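Local coordinates for protein chloroplastic group IIB intron splicing facilitator CRS2, chloroplastic (Zea mays, PDB 1RYN) that facilitates the splicing of group IIB introns in chloroplasts, working in complexes with CAF1 or CAF2, and has no peptidyl-tRNA hydrolase activity despite its membership of that family, at residues Val25-Val30 with Val63-Tyr68. The protein carries 3 engineered substitutions. Sequence-based numbering, arbitrary orientation.
Sequences VGFEMV and VKPQSY
F27 and K64 meet where helix 25-37 rests on strand 58-65 of the mixed sheet in this alpha/beta peptidyl-tRNA hydrolase fold, a worked example of how a lysine can serve as a hydrocarbon along its chain and as a charge at its end. Helix 25-30 and strand 63-65 run nearly antiparallel, at 155° between their directions, with axes 8.7 Å apart. The F27 ring reaches out to the strand, CD1 lying 3.6 Å from K64 CG and CE1 3.7 Å from K64 CB, and the root of the lysine slants across one border of the ring. At the far corner the ring edge, near its plane, meets a backbone oxygen, F27 CZ to P65 O at 3.2 Å, while F27 CE1 approaches P65 CD at 4.2 Å. With an alanine here, the ring's contacts to K64 and P65 would be lost, and the aliphatic part of the lysine is likely to be freer to shift. V30 comes to the same lysine from a second direction; its CG1 is modelled implausibly close to the K64 chain, a doubtful detail, and also faces V63 O at 3.7 Å. Bends at chi3 and chi4 carry K64 NZ back over F27, 5.1 Å from the ring centroid, a long cation-pi approach that is weak at most. Beyond P65 the strand gives way to a loop bearing Y68, a probable tRNA-binding position by similarity. Between 25-30 and 63-68 the contact is thus mainly apolar, without a hydrogen bond, while K64's salt bridge to D31, which follows V30, adds a polar link between the same helix and strand.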
loop_
_atom_site.group_PDB
_atom_site.type_symbol
_atom_site.label_atom_id
_atom_site.label_comp_id
_atom_site.label_asym_id
_atom_site.label_seq_id
_atom_site.Cartn_x
_atom_site.Cartn_y
_atom_site.Cartn_z
ATOM N N VAL A 25 -8.184 -1.223 -0.409
ATOM C CA VAL A 25 -7.499 -1.499 0.824
ATOM C C VAL A 25 -6.202 -0.676 0.972
ATOM O O VAL A 25 -5.898 -0.108 2.006
ATOM C CB VAL A 25 -7.448 -3.011 1.048
ATOM C CG1 VAL A 25 -6.384 -3.728 0.238
ATOM C CG2 VAL A 25 -7.384 -3.377 2.506
ATOM N N GLY A 26 -5.426 -0.555 -0.087
ATOM C CA GLY A 26 -4.206 0.222 0.018
ATOM C C GLY A 26 -4.456 1.643 0.462
ATOM O O GLY A 26 -3.595 2.241 1.139
ATOM N N PHE A 27 -5.627 2.189 0.074
ATOM C CA PHE A 27 -6.009 3.552 0.463
ATOM C C PHE A 27 -6.340 3.541 1.956
ATOM O O PHE A 27 -6.020 4.448 2.729
ATOM C CB PHE A 27 -7.259 4.027 -0.293
ATOM C CG PHE A 27 -7.000 4.783 -1.568
ATOM C CD1 PHE A 27 -5.730 4.863 -2.130
ATOM C CD2 PHE A 27 -8.059 5.392 -2.240
ATOM C CE1 PHE A 27 -5.491 5.568 -3.313
ATOM C CE2 PHE A 27 -7.840 6.099 -3.420
ATOM C CZ PHE A 27 -6.556 6.195 -3.958
ATOM N N GLU A 28 -6.997 2.470 2.395
ATOM C CA GLU A 28 -7.319 2.394 3.803
ATOM C C GLU A 28 -6.055 2.459 4.668
ATOM O O GLU A 28 -5.971 3.197 5.658
ATOM C CB GLU A 28 -8.045 1.063 4.104
ATOM C CG GLU A 28 -9.465 0.959 3.487
ATOM C CD GLU A 28 -10.372 -0.089 4.114
ATOM O OE1 GLU A 28 -11.162 -0.729 3.449
ATOM O OE2 GLU A 28 -10.275 -0.208 5.438
ATOM N N MET A 29 -5.070 1.642 4.287
ATOM C CA MET A 29 -3.796 1.541 5.008
ATOM C C MET A 29 -3.107 2.872 5.041
ATOM O O MET A 29 -2.701 3.354 6.077
ATOM C CB MET A 29 -2.926 0.384 4.446
ATOM C CG MET A 29 -1.592 0.204 5.121
ATOM S SD MET A 29 -1.635 -0.909 6.535
ATOM C CE MET A 29 -2.282 -2.469 5.881
ATOM N N VAL A 30 -3.016 3.510 3.899
ATOM C CA VAL A 30 -2.408 4.814 3.870
ATOM C C VAL A 30 -3.198 5.818 4.743
ATOM O O VAL A 30 -2.583 6.578 5.483
ATOM C CB VAL A 30 -1.855 5.203 2.471
ATOM C CG1 VAL A 30 -2.908 5.747 1.520
ATOM C CG2 VAL A 30 -0.650 6.122 2.551
ATOM N N VAL A 63 1.067 9.217 0.377
ATOM C CA VAL A 63 0.312 9.544 -0.775
ATOM C C VAL A 63 -0.795 8.613 -1.172
ATOM O O VAL A 63 -0.730 7.408 -0.983
ATOM C CB VAL A 63 1.349 9.197 -1.855
ATOM C CG1 VAL A 63 0.946 9.659 -3.233
ATOM C CG2 VAL A 63 2.701 9.719 -1.454
ATOM N N LYS A 64 -1.785 9.191 -1.810
ATOM C CA LYS A 64 -2.886 8.409 -2.344
ATOM C C LYS A 64 -3.079 8.923 -3.757
ATOM O O LYS A 64 -3.641 9.991 -3.944
ATOM C CB LYS A 64 -4.168 8.587 -1.558
ATOM C CG LYS A 64 -4.271 7.627 -0.385
ATOM C CD LYS A 64 -5.078 8.187 0.785
ATOM C CE LYS A 64 -6.374 8.882 0.379
ATOM N NZ LYS A 64 -7.530 8.508 1.218
ATOM N N PRO A 65 -2.572 8.229 -4.749
ATOM C CA PRO A 65 -2.750 8.732 -6.121
ATOM C C PRO A 65 -4.246 8.956 -6.452
ATOM O O PRO A 65 -5.144 8.255 -5.973
ATOM C CB PRO A 65 -2.048 7.741 -7.062
ATOM C CG PRO A 65 -1.148 6.920 -6.139
ATOM C CD PRO A 65 -1.777 6.978 -4.746
ATOM N N GLN A 66 -4.525 9.952 -7.257
ATOM C CA GLN A 66 -5.887 10.262 -7.579
ATOM C C GLN A 66 -6.192 9.988 -9.034
ATOM O O GLN A 66 -7.238 10.378 -9.570
ATOM C CB GLN A 66 -6.038 11.773 -7.337
ATOM C CG GLN A 66 -7.400 12.218 -6.780
ATOM C CD GLN A 66 -7.666 11.690 -5.399
ATOM O OE1 GLN A 66 -8.810 11.749 -4.925
ATOM N NE2 GLN A 66 -6.647 11.095 -4.795
ATOM N N SER A 67 -5.287 9.304 -9.686
ATOM C CA SER A 67 -5.463 9.013 -11.082
ATOM C C SER A 67 -6.182 7.715 -11.431
ATOM O O SER A 67 -6.345 7.432 -12.628
ATOM C CB SER A 67 -4.122 9.066 -11.798
ATOM O OG SER A 67 -3.237 8.113 -11.227
ATOM N N TYR A 68 -6.584 6.930 -10.413
ATOM C CA TYR A 68 -7.228 5.648 -10.652
ATOM C C TYR A 68 -6.178 4.525 -10.734
ATOM O O TYR A 68 -5.094 4.626 -11.293
ATOM C CB TYR A 68 -8.302 5.641 -11.772
ATOM C CG TYR A 68 -9.510 6.516 -11.420
ATOM C CD1 TYR A 68 -9.415 7.899 -11.236
ATOM C CD2 TYR A 68 -10.771 5.931 -11.246
ATOM C CE1 TYR A 68 -10.537 8.660 -10.894
ATOM C CE2 TYR A 68 -11.909 6.669 -10.914
ATOM C CZ TYR A 68 -11.792 8.051 -10.766
ATOM O OH TYR A 68 -12.899 8.792 -10.447
#